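Local coordinates for protein soluble lytic transglycosylase B3 (Pseudomonas aeruginosa, PDB 5ANZ) that probably cleaves bacterial cell-wall peptidoglycan as a multidomain lytic transglycosylase, and binds a calcium ion, at residues T211-A216 with G223-W228; R121-V126 with D233-T238; N155-L160 with A179-L184; Y130-D135 with N240-S245. All coordinates share one frame; numbering follows the deposited sequence. Where two conformers were deposited one is given.

Three of the four contacts share a helix or a metal in the Transglycosylase SLT domain, and contact 3 touches contact 1 alone among them. Contacts 1 and 2 meet at the calcium ion: Lys224 of contact 1 and Asp233 of contact 2 both bind it, and Asp226 N probably hydrogen-bonds Asp233 OD2 at 2.8 Å. Helix 231-244 then runs on from contact 2 into contact 4, whose centre is about 9 Å away. Contact 1 touches contact 4 through Tyr215 O and Asn240 ND2, 2.8 Å apart. Contact 3, its centre about 13 Å from that of contact 1, supplies Ile183 to pack on His212. Thr211, in contact 1, binds N-acetylglucosamine in another structure of this protein.

Contact 1. Residues T211-A216 with G223-W228; sequences THNQYA and GKRDIW. With CA (calcium ion), chain B.
His212 and Arg225 meet because each leaves its backbone in a different sense: His212 CG lies anti to its backbone N (chi1 175°), whereas Arg225 CG is anti to its own carbonyl carbon and the chain bends at chi3 (-82°), which sets NE. The imidazole edge then faces the loop that follows helix 209-215. Its CE1 lies 3.1 Å from Arg225 O, in the plane of the ring, and ND1 comes 3.5 Å from Ile227 CD1. Ala216 CB lies over one face of the same ring, while the Trp228 indole approaches obliquely.

The guanidinium reaches back to the C-terminal end of the helix. Arg225 NH1 donates to Ala216 O at 2.8 Å in a nearly straight bond, with the oxygen in the guanidinium plane but the donor above the carbonyl plane. Both NH1 and NH2 make weak, 3.5 Å bonds to Asn213 O.

Arg225 thus gathers carbonyls where the helix ends, an arrangement in which its positive charge would probably complement the negative end of the helix dipole. Just before it, Lys224 O binds the calcium ion at 2.3 Å, alongside Asp218, Asp220, Asp222 and Asp233. His212 NE2 is hydrogen-bonded to Asp188, which also accepts from Arg225 N; ND1, buried against Ile227, has no partner in the model, so the polar chemistry of this imidazole is concentrated on its Asp188 side.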
loop_
_atom_site.group_PDB
_atom_site.type_symbol
_atom_site.label_atom_id
_atom_site.label_comp_id
_atom_site.label_asym_id
_atom_site.label_seq_id
_atom_site.Cartn_x
_atom_site.Cartn_y
_atom_site.Cartn_z
ATOM N N THR A 211 -8.213 -11.829 3.241
ATOM C CA THR A 211 -8.796 -10.870 2.315
ATOM C C THR A 211 -9.416 -11.566 1.102
ATOM O O THR A 211 -10.501 -11.207 0.640
ATOM C CB THR A 211 -7.737 -9.839 1.836
ATOM O OG1 THR A 211 -7.273 -9.103 2.972
ATOM C CG2 THR A 211 -8.326 -8.897 0.798
ATOM N N HIS A 212 -8.738 -12.586 0.589
ATOM C CA HIS A 212 -9.321 -13.396 -0.463
ATOM C C HIS A 212 -10.674 -13.964 -0.017
ATOM O O HIS A 212 -11.668 -13.873 -0.745
ATOM C CB HIS A 212 -8.374 -14.544 -0.851
ATOM C CG HIS A 212 -8.961 -15.498 -1.840
ATOM N ND1 HIS A 212 -8.721 -15.407 -3.193
ATOM C CD2 HIS A 212 -9.800 -16.551 -1.667
ATOM C CE1 HIS A 212 -9.385 -16.369 -3.813
ATOM N NE2 HIS A 212 -10.032 -17.076 -2.921
ATOM N N ASN A 213 -10.720 -14.522 1.183
ATOM C CA ASN A 213 -11.929 -15.204 1.613
ATOM C C ASN A 213 -13.116 -14.260 1.828
ATOM O O ASN A 213 -14.266 -14.694 1.751
ATOM C CB ASN A 213 -11.646 -16.021 2.879
ATOM C CG ASN A 213 -10.898 -17.310 2.575
ATOM O OD1 ASN A 213 -10.790 -17.713 1.412
ATOM N ND2 ASN A 213 -10.408 -17.981 3.616
ATOM N N GLN A 214 -12.840 -12.978 2.070
ATOM C CA GLN A 214 -13.920 -12.013 2.229
ATOM C C GLN A 214 -14.230 -11.250 0.953
ATOM O O GLN A 214 -15.379 -10.896 0.715
ATOM C CB GLN A 214 -13.611 -11.013 3.346
ATOM C CG GLN A 214 -14.737 -10.006 3.542
ATOM C CD GLN A 214 -14.617 -9.209 4.827
ATOM O OE1 GLN A 214 -13.719 -9.441 5.637
ATOM N NE2 GLN A 214 -15.532 -8.261 5.018
ATOM N N TYR A 215 -13.225 -11.005 0.115
ATOM C CA TYR A 215 -13.456 -10.098 -1.021
ATOM C C TYR A 215 -13.199 -10.657 -2.415
ATOM O O TYR A 215 -13.584 -10.033 -3.390
ATOM C CB TYR A 215 -12.608 -8.827 -0.865
ATOM C CG TYR A 215 -12.966 -8.065 0.377
ATOM C CD1 TYR A 215 -14.089 -7.257 0.405
ATOM C CD2 TYR A 215 -12.194 -8.175 1.527
ATOM C CE1 TYR A 215 -14.439 -6.558 1.567
ATOM C CE2 TYR A 215 -12.531 -7.487 2.684
ATOM C CZ TYR A 215 -13.648 -6.674 2.689
ATOM O OH TYR A 215 -13.983 -6.001 3.841
ATOM N N ALA A 216 -12.562 -11.813 -2.530
ATOM C CA ALA A 216 -12.400 -12.377 -3.861
ATOM C C ALA A 216 -13.755 -12.724 -4.487
ATOM O O ALA A 216 -14.739 -13.058 -3.798
ATOM C CB ALA A 216 -11.494 -13.606 -3.829
ATOM N N GLY A 223 -17.263 -21.349 -10.380
ATOM C CA GLY A 223 -17.216 -21.795 -8.998
ATOM C C GLY A 223 -15.877 -21.584 -8.322
ATOM O O GLY A 223 -15.712 -21.848 -7.135
ATOM N N LYS A 224 -14.908 -21.100 -9.088
ATOM C CA LYS A 224 -13.591 -20.815 -8.544
ATOM C C LYS A 224 -13.316 -19.318 -8.501
ATOM O O LYS A 224 -13.560 -18.603 -9.476
ATOM C CB LYS A 224 -12.509 -21.511 -9.376
ATOM C CG LYS A 224 -12.618 -23.017 -9.384
ATOM C CD LYS A 224 -11.380 -23.649 -9.988
ATOM C CE LYS A 224 -11.264 -23.328 -11.466
ATOM N NZ LYS A 224 -10.165 -24.104 -12.106
ATOM N N ARG A 225 -12.827 -18.856 -7.355
ATOM C CA ARG A 225 -12.316 -17.490 -7.225
ATOM C C ARG A 225 -10.817 -17.539 -7.497
ATOM O O ARG A 225 -10.008 -17.550 -6.582
ATOM C CB ARG A 225 -12.631 -16.926 -5.842
ATOM C CG ARG A 225 -14.129 -16.877 -5.571
ATOM C CD ARG A 225 -14.441 -16.030 -4.341
ATOM N NE ARG A 225 -14.266 -16.778 -3.099
ATOM C CZ ARG A 225 -14.318 -16.240 -1.882
ATOM N NH1 ARG A 225 -14.534 -14.937 -1.721
ATOM N NH2 ARG A 225 -14.156 -17.013 -0.816
ATOM N N ASP A 226 -10.471 -17.592 -8.775
ATOM C CA ASP A 226 -9.091 -17.845 -9.192
ATOM C C ASP A 226 -8.323 -16.563 -9.474
ATOM O O ASP A 226 -8.259 -16.107 -10.622
ATOM C CB ASP A 226 -9.095 -18.736 -10.427
ATOM C CG ASP A 226 -7.700 -18.967 -10.986
ATOM O OD1 ASP A 226 -6.716 -18.737 -10.253
ATOM O OD2 ASP A 226 -7.598 -19.394 -12.156
ATOM N N ILE A 227 -7.725 -15.996 -8.430
ATOM C CA ILE A 227 -6.991 -14.746 -8.582
ATOM C C ILE A 227 -5.571 -15.013 -9.068
ATOM O O ILE A 227 -4.773 -14.091 -9.149
ATOM C CB ILE A 227 -6.920 -13.948 -7.263
ATOM C CG1 ILE A 227 -6.245 -14.782 -6.176
ATOM C CG2 ILE A 227 -8.335 -13.531 -6.806
ATOM C CD1 ILE A 227 -5.956 -13.988 -4.881
ATOM N N TRP A 228 -5.271 -16.272 -9.389
ATOM C CA TRP A 228 -3.975 -16.645 -9.958
ATOM C C TRP A 228 -3.998 -16.686 -11.484
ATOM O O TRP A 228 -3.114 -16.116 -12.145
ATOM C CB TRP A 228 -3.536 -18.016 -9.399
ATOM C CG TRP A 228 -3.308 -17.962 -7.919
ATOM C CD1 TRP A 228 -2.121 -17.736 -7.282
ATOM C CD2 TRP A 228 -4.291 -18.125 -6.880
ATOM N NE1 TRP A 228 -2.301 -17.734 -5.931
ATOM C CE2 TRP A 228 -3.623 -17.971 -5.651
ATOM C CE3 TRP A 228 -5.668 -18.374 -6.877
ATOM C CZ2 TRP A 228 -4.280 -18.056 -4.422
ATOM C CZ3 TRP A 228 -6.331 -18.451 -5.646
ATOM C CH2 TRP A 228 -5.635 -18.289 -4.442
HETATM CA CA CA B . -13.825 -18.061 -11.686
HETATM O O HOH W 1 -12.039 -19.230 -12.702
#

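Contact 2. Residues R121-V126 with D233-T238; sequences RILGEV and DALAST. With CA (calcium ion), chain B.
Leu235 points its CD1 methyl at segment 121-126 of helix 120-130, where two side chains receive it from different directions. Ile122 crosses it at about a right angle and offers CG2, 4.0 Å from Leu235 CD1. Leu123 approaches obliquely, its CD2 lying 3.9 Å from that same CD1 and slightly farther from CD2. In Leu235 a chi1 of -65° sets CG beside the backbone N, and from there CD1 reaches the other helix.

Val126 divides its two methyls between successive residues: CG1 rests against Leu235 O, and CG2 sits 4.0 Å from Ala236 CA, close to the small CB as well. The two short segments run roughly parallel, their axes 27° apart and 9.8 Å at closest approach, as part of the helical core of the lysozyme-like transglycosylase domain. Val137 and Trp141 of helix 134-145 also touch Leu235.

Asp233, on another side of helix 231-244, takes no part in this apolar seam. Its carboxylate binds the calcium ion through both oxygens, OD2 at 2.4 Å and OD1 at a longer 2.8 Å. One turn on, Ser237 OG donates to Asp233 O at 2.6 Å, from the face of the carbonyl plane opposite to Ser237 N.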
loop_
_atom_site.group_PDB
_atom_site.type_symbol
_atom_site.label_atom_id
_atom_site.label_comp_id
_atom_site.label_asym_id
_atom_site.label_seq_id
_atom_site.Cartn_x
_atom_site.Cartn_y
_atom_site.Cartn_z
ATOM N N ARG A 121 -13.715 -5.490 -22.461
ATOM C CA ARG A 121 -15.063 -6.004 -22.214
ATOM C C ARG A 121 -15.265 -6.341 -20.737
ATOM O O ARG A 121 -16.202 -5.855 -20.106
ATOM C CB ARG A 121 -15.354 -7.231 -23.063
ATOM C CG ARG A 121 -16.791 -7.688 -22.887
ATOM C CD ARG A 121 -17.134 -8.815 -23.827
ATOM N NE ARG A 121 -16.746 -10.120 -23.300
ATOM C CZ ARG A 121 -17.085 -11.276 -23.865
ATOM N NH1 ARG A 121 -17.820 -11.284 -24.972
ATOM N NH2 ARG A 121 -16.696 -12.422 -23.321
ATOM N N ILE A 122 -14.387 -7.177 -20.190
ATOM C CA ILE A 122 -14.409 -7.495 -18.766
ATOM C C ILE A 122 -14.364 -6.244 -17.875
ATOM O O ILE A 122 -15.153 -6.106 -16.947
ATOM C CB ILE A 122 -13.239 -8.415 -18.393
ATOM C CG1 ILE A 122 -13.528 -9.844 -18.864
ATOM C CG2 ILE A 122 -12.995 -8.399 -16.892
ATOM C CD1 ILE A 122 -12.375 -10.791 -18.628
ATOM N N LEU A 123 -13.456 -5.324 -18.171
ATOM C CA LEU A 123 -13.326 -4.127 -17.347
ATOM C C LEU A 123 -14.590 -3.282 -17.387
ATOM O O LEU A 123 -14.969 -2.666 -16.385
ATOM C CB LEU A 123 -12.106 -3.312 -17.785
ATOM C CG LEU A 123 -10.771 -3.945 -17.386
ATOM C CD1 LEU A 123 -9.605 -3.351 -18.168
ATOM C CD2 LEU A 123 -10.558 -3.766 -15.882
ATOM N N GLY A 124 -15.249 -3.256 -18.543
ATOM C CA GLY A 124 -16.498 -2.522 -18.673
ATOM C C GLY A 124 -17.567 -3.124 -17.786
ATOM O O GLY A 124 -18.301 -2.413 -17.107
ATOM N N GLU A 125 -17.652 -4.449 -17.794
ATOM C CA GLU A 125 -18.615 -5.161 -16.969
ATOM C C GLU A 125 -18.283 -5.007 -15.480
ATOM O O GLU A 125 -19.180 -4.937 -14.641
ATOM C CB GLU A 125 -18.664 -6.637 -17.376
ATOM C CG GLU A 125 -19.157 -6.806 -18.811
ATOM C CD GLU A 125 -19.130 -8.240 -19.311
ATOM O OE1 GLU A 125 -18.373 -9.060 -18.756
ATOM O OE2 GLU A 125 -19.875 -8.542 -20.270
ATOM N N VAL A 126 -16.995 -4.935 -15.160
ATOM C CA VAL A 126 -16.566 -4.760 -13.777
ATOM C C VAL A 126 -16.780 -3.322 -13.313
ATOM O O VAL A 126 -17.306 -3.099 -12.228
ATOM C CB VAL A 126 -15.083 -5.142 -13.604
ATOM C CG1 VAL A 126 -14.559 -4.654 -12.261
ATOM C CG2 VAL A 126 -14.904 -6.657 -13.744
ATOM N N ASP A 233 -11.605 -12.938 -12.752
ATOM C CA ASP A 233 -11.714 -13.060 -11.289
ATOM C C ASP A 233 -10.815 -12.051 -10.591
ATOM O O ASP A 233 -11.197 -11.429 -9.604
ATOM C CB ASP A 233 -11.339 -14.464 -10.802
ATOM C CG ASP A 233 -12.312 -15.561 -11.262
ATOM O OD1 ASP A 233 -13.402 -15.291 -11.840
ATOM O OD2 ASP A 233 -11.960 -16.734 -10.995
ATOM N N ALA A 234 -9.598 -11.895 -11.090
ATOM C CA ALA A 234 -8.659 -10.965 -10.464
ATOM C C ALA A 234 -9.158 -9.527 -10.517
ATOM O O ALA A 234 -9.118 -8.822 -9.517
ATOM C CB ALA A 234 -7.280 -11.050 -11.150
ATOM N N LEU A 235 -9.595 -9.099 -11.697
ATOM C CA LEU A 235 -10.045 -7.723 -11.877
ATOM C C LEU A 235 -11.323 -7.462 -11.065
ATOM O O LEU A 235 -11.448 -6.422 -10.424
ATOM C CB LEU A 235 -10.258 -7.420 -13.368
ATOM C CG LEU A 235 -8.966 -7.468 -14.212
ATOM C CD1 LEU A 235 -9.274 -7.405 -15.731
ATOM C CD2 LEU A 235 -8.010 -6.352 -13.783
ATOM N N ALA A 236 -12.249 -8.408 -11.083
ATOM C CA ALA A 236 -13.480 -8.220 -10.319
ATOM C C ALA A 236 -13.183 -8.203 -8.827
ATOM O O ALA A 236 -13.823 -7.446 -8.075
ATOM C CB ALA A 236 -14.477 -9.307 -10.650
ATOM N N SER A 237 -12.234 -9.038 -8.394
ATOM C CA SER A 237 -11.856 -9.083 -6.989
ATOM C C SER A 237 -11.257 -7.756 -6.549
ATOM O O SER A 237 -11.580 -7.241 -5.478
ATOM C CB SER A 237 -10.863 -10.228 -6.718
ATOM O OG SER A 237 -11.450 -11.483 -7.010
ATOM N N THR A 238 -10.388 -7.197 -7.383
ATOM C CA THR A 238 -9.765 -5.918 -7.078
ATOM C C THR A 238 -10.825 -4.840 -6.932
ATOM O O THR A 238 -10.782 -4.036 -5.996
ATOM C CB THR A 238 -8.776 -5.534 -8.173
ATOM O OG1 THR A 238 -7.772 -6.553 -8.261
ATOM C CG2 THR A 238 -8.110 -4.171 -7.867
HETATM CA CA CA B . -13.825 -18.061 -11.686
HETATM O O HOH W 1 -12.039 -19.230 -12.702
#

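Contact 3. Residues N155-L160 with A179-L184; sequences NVIRSL and AALKIL
Ile157 is the main contributor from segment 155-160, meeting Ala180, Leu181 and Leu184. From its CB, CG1 leaves anti to the carbonyl carbon (chi1 -59°), and a second turn (chi2 -62°) sets the position of CD1. Along this branch CG1 already lies 3.9 Å from Leu184 CD1. The terminal CD1 meets three residues of the opposite helix: Ala180 CB at 3.8 Å, Leu184 CD1 at 3.9 Å and Leu181 CD2 at 4.2 Å. Ile157 and Leu184 reach toward each other tip to tip, whereas Ala180 receives the same methyl on its single carbon.

Val156 CG1 and Leu160 CD1 also approach Ala180 CB, the first at 4.2 Å and the second at the limit of contact. One short side chain therefore takes touches from three larger ones. Phe73 of helix 66-73 packs on Ile157, and Phe69 and Ala72 pack on Leu181, extending the apolar cluster.

At the start of helix 156-166, Asn155 is the N-cap: its OD1 accepts from Arg158 N at 3.1 Å, in the carbonyl plane and on a lone pair, and more weakly from Ile157 N. The axes of the two short segments come within 10.6 Å, their directions 164° apart. Helices 156-166 and 170-186 thus form an antiparallel pair within the transglycosylase domain.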
loop_
_atom_site.group_PDB
_atom_site.type_symbol
_atom_site.label_atom_id
_atom_site.label_comp_id
_atom_site.label_asym_id
_atom_site.label_seq_id
_atom_site.Cartn_x
_atom_site.Cartn_y
_atom_site.Cartn_z
ATOM N N ASN A 155 5.457 -20.755 -2.785
ATOM C CA ASN A 155 4.251 -21.444 -2.400
ATOM C C ASN A 155 3.700 -20.861 -1.106
ATOM O O ASN A 155 4.418 -20.786 -0.092
ATOM C CB ASN A 155 4.512 -22.935 -2.229
ATOM C CG ASN A 155 3.239 -23.688 -1.928
ATOM O OD1 ASN A 155 2.831 -23.791 -0.772
ATOM N ND2 ASN A 155 2.565 -24.168 -2.982
ATOM N N VAL A 156 2.437 -20.439 -1.152
ATOM C CA VAL A 156 1.821 -19.716 -0.034
ATOM C C VAL A 156 1.799 -20.566 1.225
ATOM O O VAL A 156 2.030 -20.047 2.328
ATOM C CB VAL A 156 0.392 -19.283 -0.404
ATOM C CG1 VAL A 156 -0.381 -18.787 0.822
ATOM C CG2 VAL A 156 0.468 -18.191 -1.481
ATOM N N ILE A 157 1.547 -21.871 1.072
ATOM C CA ILE A 157 1.511 -22.737 2.264
ATOM C C ILE A 157 2.897 -22.819 2.897
ATOM O O ILE A 157 3.052 -22.718 4.117
ATOM C CB ILE A 157 1.003 -24.145 1.943
ATOM C CG1 ILE A 157 -0.404 -24.070 1.345
ATOM C CG2 ILE A 157 1.053 -25.024 3.205
ATOM C CD1 ILE A 157 -1.467 -23.466 2.255
ATOM N N ARG A 158 3.918 -22.968 2.066
ATOM C CA ARG A 158 5.278 -23.044 2.582
ATOM C C ARG A 158 5.677 -21.746 3.276
ATOM O O ARG A 158 6.246 -21.757 4.368
ATOM C CB ARG A 158 6.272 -23.347 1.465
ATOM C CG ARG A 158 7.667 -23.599 2.018
ATOM C CD ARG A 158 8.678 -23.896 0.914
ATOM N NE ARG A 158 9.982 -24.221 1.487
ATOM C CZ ARG A 158 11.070 -24.472 0.770
ATOM N NH1 ARG A 158 11.014 -24.438 -0.560
ATOM N NH2 ARG A 158 12.220 -24.750 1.380
ATOM N N SER A 159 5.365 -20.621 2.649
ATOM C CA SER A 159 5.775 -19.338 3.208
ATOM C C SER A 159 5.077 -19.059 4.536
ATOM O O SER A 159 5.730 -18.681 5.518
ATOM C CB SER A 159 5.495 -18.207 2.218
ATOM O OG SER A 159 6.239 -18.412 1.026
ATOM N N LEU A 160 3.763 -19.265 4.586
ATOM C CA LEU A 160 3.034 -19.002 5.829
ATOM C C LEU A 160 3.363 -20.009 6.935
ATOM O O LEU A 160 3.383 -19.642 8.115
ATOM C CB LEU A 160 1.529 -18.970 5.580
ATOM C CG LEU A 160 1.063 -17.758 4.752
ATOM C CD1 LEU A 160 -0.415 -17.883 4.400
ATOM C CD2 LEU A 160 1.342 -16.453 5.487
ATOM N N ALA A 179 -6.599 -19.872 6.780
ATOM C CA ALA A 179 -7.455 -19.304 5.754
ATOM C C ALA A 179 -7.057 -19.837 4.379
ATOM O O ALA A 179 -7.918 -20.139 3.552
ATOM C CB ALA A 179 -7.387 -17.781 5.788
ATOM N N ALA A 180 -5.756 -19.949 4.139
ATOM C CA ALA A 180 -5.256 -20.521 2.887
ATOM C C ALA A 180 -5.701 -21.970 2.695
ATOM O O ALA A 180 -6.072 -22.363 1.591
ATOM C CB ALA A 180 -3.731 -20.436 2.824
ATOM N N LEU A 181 -5.657 -22.767 3.758
ATOM C CA LEU A 181 -6.069 -24.164 3.645
ATOM C C LEU A 181 -7.546 -24.265 3.270
ATOM O O LEU A 181 -7.940 -25.187 2.559
ATOM C CB LEU A 181 -5.791 -24.930 4.950
ATOM C CG LEU A 181 -4.303 -25.185 5.248
ATOM C CD1 LEU A 181 -4.101 -25.628 6.698
ATOM C CD2 LEU A 181 -3.764 -26.254 4.302
ATOM N N LYS A 182 -8.362 -23.317 3.733
ATOM C CA LYS A 182 -9.778 -23.318 3.390
ATOM C C LYS A 182 -9.985 -23.023 1.913
ATOM O O LYS A 182 -10.903 -23.571 1.284
ATOM C CB LYS A 182 -10.548 -22.305 4.242
ATOM C CG LYS A 182 -10.501 -22.617 5.722
ATOM C CD LYS A 182 -11.378 -21.662 6.526
ATOM C CE LYS A 182 -11.393 -22.050 8.003
ATOM N NZ LYS A 182 -11.957 -20.972 8.869
ATOM N N ILE A 183 -9.133 -22.157 1.370
ATOM C CA ILE A 183 -9.141 -21.859 -0.051
ATOM C C ILE A 183 -8.824 -23.118 -0.860
ATOM O O ILE A 183 -9.509 -23.428 -1.841
ATOM C CB ILE A 183 -8.140 -20.755 -0.396
ATOM C CG1 ILE A 183 -8.543 -19.453 0.315
ATOM C CG2 ILE A 183 -8.086 -20.562 -1.912
ATOM C CD1 ILE A 183 -7.540 -18.304 0.127
ATOM N N LEU A 184 -7.810 -23.861 -0.431
ATOM C CA LEU A 184 -7.495 -25.136 -1.085
ATOM C C LEU A 184 -8.639 -26.129 -0.951
ATOM O O LEU A 184 -8.983 -26.814 -1.903
ATOM C CB LEU A 184 -6.216 -25.746 -0.513
ATOM C CG LEU A 184 -4.981 -24.885 -0.765
ATOM C CD1 LEU A 184 -3.743 -25.515 -0.155
ATOM C CD2 LEU A 184 -4.801 -24.652 -2.279
#

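Contact 4. Residues Y130-D135 with N240-S245; sequences YAVDAD and NYLKAS
Val132 and Leu242 form the buried side of a contact that joins the end of helix 231-244 to the turn leading into helix 134-145, within the helical lysozyme-like domain. The two side chains cross at about a right angle, Val132 CG1 lying 3.9 Å from Leu242 CD1. The other methyl, CG2, rests 3.8 Å from Lys243 CB, so the valine spans two consecutive residues of the helix. Trp247 also touches Val132, and Tyr326, which binds N-acetylglucosamine in another structure of this protein, lies close to Leu242.

Tyr130 packs on the preceding turn of the helix. Asn240 N lies over one face of its ring, offset toward the rim, and Asn240 OD1 comes 3.6 Å from ring atom CE1. Ring and amide planes are 59° apart. The amide's ND2 is directed to another partner, Tyr215 O, which links this helix to the end of helix 209-215.

The exposed side belongs to Lys243. Its CG is anti to the backbone N (chi1 -179°), and bends at chi2 and chi4 set CD and NZ in turn, while the aliphatic part passes Tyr130 O. The ammonium group makes only a weak bond there, NZ to Tyr130 O at 3.3 Å, and approaches Ala131 CB at 3.8 Å. The closest approach of this chain is made by carbon instead: Lys243 CD lies 3.1 Å from Tyr130 O.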
loop_
_atom_site.group_PDB
_atom_site.type_symbol
_atom_site.label_atom_id
_atom_site.label_comp_id
_atom_site.label_asym_id
_atom_site.label_seq_id
_atom_site.Cartn_x
_atom_site.Cartn_y
_atom_site.Cartn_z
ATOM N N TYR A 130 -19.488 -2.901 -10.230
ATOM C CA TYR A 130 -18.983 -2.525 -8.912
ATOM C C TYR A 130 -18.901 -1.014 -8.736
ATOM O O TYR A 130 -18.624 -0.539 -7.643
ATOM C CB TYR A 130 -17.607 -3.156 -8.659
ATOM C CG TYR A 130 -17.685 -4.661 -8.600
ATOM C CD1 TYR A 130 -18.093 -5.303 -7.439
ATOM C CD2 TYR A 130 -17.398 -5.441 -9.717
ATOM C CE1 TYR A 130 -18.200 -6.674 -7.384
ATOM C CE2 TYR A 130 -17.502 -6.820 -9.672
ATOM C CZ TYR A 130 -17.900 -7.429 -8.499
ATOM O OH TYR A 130 -18.027 -8.797 -8.428
ATOM N N ALA A 131 -19.172 -0.265 -9.801
ATOM C CA ALA A 131 -19.018 1.188 -9.759
ATOM C C ALA A 131 -17.600 1.547 -9.297
ATOM O O ALA A 131 -17.403 2.328 -8.344
ATOM C CB ALA A 131 -20.049 1.824 -8.853
ATOM N N VAL A 132 -16.619 0.985 -9.997
ATOM C CA VAL A 132 -15.219 1.309 -9.754
ATOM C C VAL A 132 -14.552 1.563 -11.100
ATOM O O VAL A 132 -14.719 0.780 -12.029
ATOM C CB VAL A 132 -14.468 0.187 -9.016
ATOM C CG1 VAL A 132 -13.006 0.550 -8.850
ATOM C CG2 VAL A 132 -15.111 -0.055 -7.638
ATOM N N ASP A 133 -13.802 2.655 -11.187
ATOM C CA ASP A 133 -13.160 3.052 -12.434
ATOM C C ASP A 133 -12.137 2.029 -12.898
ATOM O O ASP A 133 -11.291 1.592 -12.118
ATOM C CB ASP A 133 -12.502 4.422 -12.271
ATOM C CG ASP A 133 -13.521 5.503 -11.957
ATOM O OD1 ASP A 133 -14.112 6.052 -12.903
ATOM O OD2 ASP A 133 -13.774 5.771 -10.769
ATOM N N ALA A 134 -12.214 1.675 -14.177
ATOM C CA ALA A 134 -11.321 0.679 -14.754
ATOM C C ALA A 134 -9.866 1.091 -14.597
ATOM O O ALA A 134 -9.004 0.240 -14.381
ATOM C CB ALA A 134 -11.639 0.463 -16.225
ATOM N N ASP A 135 -9.590 2.390 -14.731
ATOM C CA ASP A 135 -8.201 2.842 -14.712
ATOM C C ASP A 135 -7.593 2.616 -13.342
ATOM O O ASP A 135 -6.411 2.288 -13.223
ATOM C CB ASP A 135 -8.079 4.317 -15.096
ATOM C CG ASP A 135 -8.347 4.573 -16.578
ATOM O OD1 ASP A 135 -8.396 3.607 -17.377
ATOM O OD2 ASP A 135 -8.494 5.763 -16.942
ATOM N N ASN A 240 -14.050 -5.223 -6.301
ATOM C CA ASN A 240 -14.879 -5.495 -5.132
ATOM C C ASN A 240 -14.225 -4.951 -3.845
ATOM O O ASN A 240 -14.887 -4.369 -2.973
ATOM C CB ASN A 240 -15.121 -7.006 -5.025
ATOM C CG ASN A 240 -16.145 -7.347 -3.986
ATOM O OD1 ASN A 240 -17.210 -6.752 -3.943
ATOM N ND2 ASN A 240 -15.831 -8.308 -3.132
ATOM N N TYR A 241 -12.918 -5.133 -3.728
ATOM C CA TYR A 241 -12.174 -4.666 -2.558
ATOM C C TYR A 241 -12.110 -3.128 -2.542
ATOM O O TYR A 241 -12.311 -2.499 -1.495
ATOM C CB TYR A 241 -10.763 -5.282 -2.536
ATOM C CG TYR A 241 -9.957 -4.990 -1.279
ATOM C CD1 TYR A 241 -9.228 -3.818 -1.146
ATOM C CD2 TYR A 241 -9.923 -5.899 -0.231
ATOM C CE1 TYR A 241 -8.491 -3.560 -0.002
ATOM C CE2 TYR A 241 -9.195 -5.645 0.914
ATOM C CZ TYR A 241 -8.478 -4.481 1.022
ATOM O OH TYR A 241 -7.744 -4.238 2.162
ATOM N N LEU A 242 -11.864 -2.514 -3.698
ATOM C CA LEU A 242 -11.883 -1.048 -3.743
ATOM C C LEU A 242 -13.255 -0.485 -3.385
ATOM O O LEU A 242 -13.360 0.549 -2.710
ATOM C CB LEU A 242 -11.466 -0.536 -5.129
ATOM C CG LEU A 242 -9.968 -0.645 -5.412
ATOM C CD1 LEU A 242 -9.715 -0.314 -6.898
ATOM C CD2 LEU A 242 -9.125 0.283 -4.494
ATOM N N LYS A 243 -14.314 -1.146 -3.842
ATOM C CA LYS A 243 -15.649 -0.644 -3.579
ATOM C C LYS A 243 -15.948 -0.785 -2.090
ATOM O O LYS A 243 -16.515 0.133 -1.485
ATOM C CB LYS A 243 -16.703 -1.375 -4.430
ATOM C CG LYS A 243 -18.149 -0.891 -4.240
ATOM C CD LYS A 243 -18.331 0.562 -4.754
ATOM C CE LYS A 243 -19.766 1.074 -4.521
ATOM N NZ LYS A 243 -20.787 0.402 -5.386
ATOM N N ALA A 244 -15.562 -1.921 -1.503
ATOM C CA ALA A 244 -15.770 -2.141 -0.064
ATOM C C ALA A 244 -14.986 -1.112 0.746
ATOM O O ALA A 244 -15.381 -0.753 1.862
ATOM C CB ALA A 244 -15.350 -3.556 0.334
ATOM N N SER A 245 -13.884 -0.636 0.168
ATOM C CA SER A 245 -12.997 0.336 0.809
ATOM C C SER A 245 -13.451 1.772 0.600
ATOM O O SER A 245 -12.790 2.699 1.085
ATOM C CB SER A 245 -11.559 0.181 0.279
ATOM O OG SER A 245 -11.015 -1.100 0.603
#